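Local coordinates for DegV domain-containing protein Cgl2349/cg2579 (Corynebacterium glutamicum, PDB 3EGL), which binds long-chain fatty acids such as palmitate and may play a role in lipid transport or fatty acid metabolism, at residues L224-L227 against L228-L232; I212-N215 against E216-A220. All blocks are in the same frame, centred on the assembly; numbering follows the deposited sequence. Where two conformers were deposited one is given.

Contact 1 of 2, residues L224-L227 against L228-L232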
# COMPACT_ATOMS: atom_id res chain seq x y z
N LEU A 224 -10.63 -9.51 13.39
CA LEU A 224 -9.24 -9.84 13.05
C LEU A 224 -8.21 -9.09 13.90
O LEU A 224 -7.20 -9.68 14.33
CB LEU A 224 -8.96 -9.62 11.56
CG LEU A 224 -7.52 -9.81 11.08
CD1 LEU A 224 -7.10 -11.27 11.22
CD2 LEU A 224 -7.41 -9.35 9.66
N GLU A 225 -8.47 -7.81 14.13
CA GLU A 225 -7.60 -7.01 15.00
C GLU A 225 -7.50 -7.63 16.40
O GLU A 225 -6.40 -7.78 16.94
CB GLU A 225 -8.10 -5.58 15.09
CG GLU A 225 -7.21 -4.69 15.91
CD GLU A 225 -7.86 -3.36 16.23
OE1 GLU A 225 -8.68 -2.86 15.43
OE2 GLU A 225 -7.54 -2.79 17.30
N GLU A 226 -8.66 -7.96 16.97
CA GLU A 226 -8.76 -8.64 18.25
C GLU A 226 -7.90 -9.92 18.26
O GLU A 226 -7.14 -10.17 19.20
CB GLU A 226 -10.24 -8.95 18.58
CG GLU A 226 -10.48 -10.11 19.53
CD GLU A 226 -11.54 -11.07 18.99
OE1 GLU A 226 -12.69 -10.62 18.77
OE2 GLU A 226 -11.23 -12.27 18.78
N LEU A 227 -8.03 -10.72 17.20
CA LEU A 227 -7.24 -11.95 17.06
C LEU A 227 -5.74 -11.65 17.05
O LEU A 227 -4.97 -12.32 17.73
CB LEU A 227 -7.63 -12.74 15.81
CG LEU A 227 -8.96 -13.51 15.85
CD1 LEU A 227 -9.26 -14.08 14.46
CD2 LEU A 227 -9.03 -14.60 16.95
N LEU A 228 -5.34 -10.61 16.31
CA LEU A 228 -3.93 -10.22 16.14
C LEU A 228 -3.32 -9.64 17.43
O LEU A 228 -2.17 -9.92 17.74
CB LEU A 228 -3.77 -9.23 14.96
CG LEU A 228 -3.93 -9.76 13.52
CD1 LEU A 228 -4.06 -8.64 12.49
CD2 LEU A 228 -2.78 -10.67 13.10
N ARG A 229 -4.09 -8.80 18.13
CA ARG A 229 -3.76 -8.37 19.50
C ARG A 229 -3.36 -9.52 20.44
O ARG A 229 -2.32 -9.46 21.08
CB ARG A 229 -4.93 -7.64 20.15
CG ARG A 229 -4.99 -6.21 19.79
CD ARG A 229 -5.99 -5.40 20.60
NE ARG A 229 -6.13 -4.11 19.90
CZ ARG A 229 -5.26 -3.11 19.99
NH1 ARG A 229 -4.20 -3.22 20.77
NH2 ARG A 229 -5.46 -2.00 19.29
N ASN A 230 -4.19 -10.55 20.51
CA ASN A 230 -3.86 -11.68 21.38
C ASN A 230 -2.63 -12.42 20.92
O ASN A 230 -1.90 -12.94 21.74
CB ASN A 230 -5.02 -12.69 21.47
CG ASN A 230 -6.33 -12.03 21.87
OD1 ASN A 230 -6.36 -11.05 22.64
ND2 ASN A 230 -7.43 -12.55 21.32
N ALA A 231 -2.39 -12.48 19.62
CA ALA A 231 -1.33 -13.35 19.14
C ALA A 231 0.05 -12.68 18.96
O ALA A 231 1.08 -13.35 19.04
CB ALA A 231 -1.76 -14.07 17.90
N LEU A 232 0.08 -11.37 18.73
CA LEU A 232 1.32 -10.69 18.38
C LEU A 232 2.06 -10.26 19.62
O LEU A 232 1.41 -10.02 20.64
CB LEU A 232 1.02 -9.49 17.47
CG LEU A 232 1.34 -9.71 15.98
CD1 LEU A 232 1.22 -11.16 15.55
CD2 LEU A 232 0.47 -8.83 15.11

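Contact 2 of 2, residues I212-N215 against E216-A220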
# COMPACT_ATOMS: atom_id res chain seq x y z
N ILE A 212 -4.82 -2.34 9.61
CA ILE A 212 -5.80 -3.26 9.09
C ILE A 212 -6.74 -2.49 8.21
O ILE A 212 -7.33 -1.49 8.65
CB ILE A 212 -6.57 -3.95 10.21
CG1 ILE A 212 -5.64 -4.96 10.89
CG2 ILE A 212 -7.82 -4.67 9.66
CD1 ILE A 212 -6.05 -5.28 12.33
N GLY A 213 -6.85 -2.94 6.96
CA GLY A 213 -7.69 -2.29 5.97
C GLY A 213 -8.96 -3.08 5.76
O GLY A 213 -8.98 -4.32 5.86
N GLN A 214 -10.04 -2.38 5.46
CA GLN A 214 -11.30 -3.08 5.19
C GLN A 214 -12.08 -2.42 4.08
O GLN A 214 -12.06 -1.19 3.91
CB GLN A 214 -12.17 -3.22 6.45
CG GLN A 214 -12.63 -1.91 7.06
CD GLN A 214 -13.81 -1.27 6.30
OE1 GLN A 214 -13.88 -0.06 6.18
NE2 GLN A 214 -14.71 -2.10 5.75
N ASN A 215 -12.79 -3.24 3.33
CA ASN A 215 -13.77 -2.74 2.41
C ASN A 215 -15.08 -3.43 2.64
O ASN A 215 -15.25 -4.62 2.29
CB ASN A 215 -13.32 -2.92 0.95
CG ASN A 215 -14.37 -2.45 -0.02
OD1 ASN A 215 -14.86 -3.22 -0.82
ND2 ASN A 215 -14.77 -1.19 0.10
N GLU A 216 -16.01 -2.68 3.25
CA GLU A 216 -17.32 -3.21 3.66
C GLU A 216 -17.18 -4.43 4.54
O GLU A 216 -17.85 -5.46 4.34
CB GLU A 216 -18.16 -3.55 2.44
CG GLU A 216 -18.70 -2.32 1.81
CD GLU A 216 -19.42 -2.63 0.55
OE1 GLU A 216 -20.58 -3.14 0.59
OE2 GLU A 216 -18.81 -2.34 -0.50
N ALA A 217 -16.27 -4.33 5.51
CA ALA A 217 -15.95 -5.46 6.38
C ALA A 217 -15.50 -4.93 7.75
O ALA A 217 -14.55 -5.46 8.37
CB ALA A 217 -14.87 -6.31 5.73
N ARG A 218 -16.18 -3.86 8.19
CA ARG A 218 -15.92 -3.20 9.48
C ARG A 218 -15.89 -4.16 10.68
O ARG A 218 -14.91 -4.19 11.44
CB ARG A 218 -16.92 -2.08 9.73
CG ARG A 218 -16.84 -1.00 8.67
CD ARG A 218 -17.26 0.36 9.21
NE ARG A 218 -17.38 1.31 8.11
CZ ARG A 218 -16.41 2.13 7.71
NH1 ARG A 218 -15.22 2.13 8.32
NH2 ARG A 218 -16.63 2.96 6.69
N GLU A 219 -16.94 -4.96 10.82
CA GLU A 219 -17.00 -5.97 11.87
C GLU A 219 -15.87 -6.97 11.78
O GLU A 219 -15.18 -7.25 12.79
CB GLU A 219 -18.32 -6.73 11.80
CG GLU A 219 -18.82 -7.13 13.16
CD GLU A 219 -19.10 -5.90 14.03
OE1 GLU A 219 -18.80 -5.95 15.25
OE2 GLU A 219 -19.60 -4.87 13.49
N ALA A 220 -15.70 -7.53 10.59
CA ALA A 220 -14.69 -8.56 10.36
C ALA A 220 -13.29 -8.04 10.68
O ALA A 220 -12.52 -8.72 11.33
CB ALA A 220 -14.78 -9.05 8.93

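Contact 1 of 2, residues L224-L227 against L228-L232
E225 and R229, one helical turn apart, run side by side on helix 224-231 and meet in a salt bridge. A single carboxylate oxygen, E225 OE2, takes both donors: R229 NH2 at 3.0 Å, nearly along the C-O direction, and R229 NE at 3.2 Å through the lone pair facing away from the other oxygen. OE2 lies close to the guanidinium plane, whereas the carboxylate is turned 56° from it. On the inner flank, L224 CG packs 3.9 Å from L228 CD1. In L224, with chi1 at 175°, CG stands beside the carbonyl carbon, bringing it over toward L228. Beneath these pairs runs the helical backbone: R229 N bonds to E225 O at 2.8 Å and almost straight, L228 N to L224 O at 2.9 Å, while A231 N to L227 O is weak near the helix end. F238 of strand 237-242 touches E225, L228 and R229, and V258 meets both leucines. E225 OE1 accepts a hydrogen bond from NZ of the dimethylated K222. With a cationic partner at each oxygen, the carboxylate probably stays ionised despite its burial.

Contact 2 of 2, residues I212-N215 against E216-A220
This is a strand-to-loop turn at the end of strand 209-215, the first strand of a beta-alpha-beta unit that continues through helix 224-231 to the parallel neighbour strand 237-242. The chain folds back under Q214, whose side chain points into the turn and fills its inside. CG of Q214 sits between the backbone N and the carbonyl carbon (chi1 63°), and a second bend at chi2 curls the amide back over the following residues. The amide is probably modelled the wrong way round. Its group built as NE2 lies 2.7 Å from A217 N and 2.9 Å from E216 N, so a turned amide might bring its oxygen to these backbone nitrogens. Its other end sits over one face of the R218 guanidinium, offset toward the rim, with the two planes 42° apart. The aliphatic part of R218 lies against the same amide, R218 CG being 3.9 Å from Q214 CD. The turn itself is made at E216, which has left-handed helical backbone angles; helical angles begin at R218. The side chains of N215 and E216 run alongside one another, pointing the same way. Backbone hydrogen bonds join Q214 to V241 of the parallel strand 237-242 and to I243 just beyond it, tying this part of the strand to its parallel neighbour. R218 NH1 has a long, weak ion pair with D242, and A217 rests on V256 of strand 255-261. On the inner side of the bend, the methyl CB of A217 approaches Q214 CB to 4.2 Å.

How the contacts relate
Contact 2 comes first in the chain and contact 1 follows on the next helix, both within one beta-alpha-beta unit. Their centres are about 15 Å apart, yet they meet through I212: its CD1 lies 3.4 Å from E225 CB and 3.9 Å from L228 CD1, so the helix of contact 1 packs directly on the strand of contact 2. Contact 2 is the nearer to the lipid, the N215 side chain being about 8 Å from the bound palmitic acid and about 11 Å from the side chain of T42, a palmitate-binding residue. In contact 1, the L224 side chain is about 11 Å from the palmitic acid.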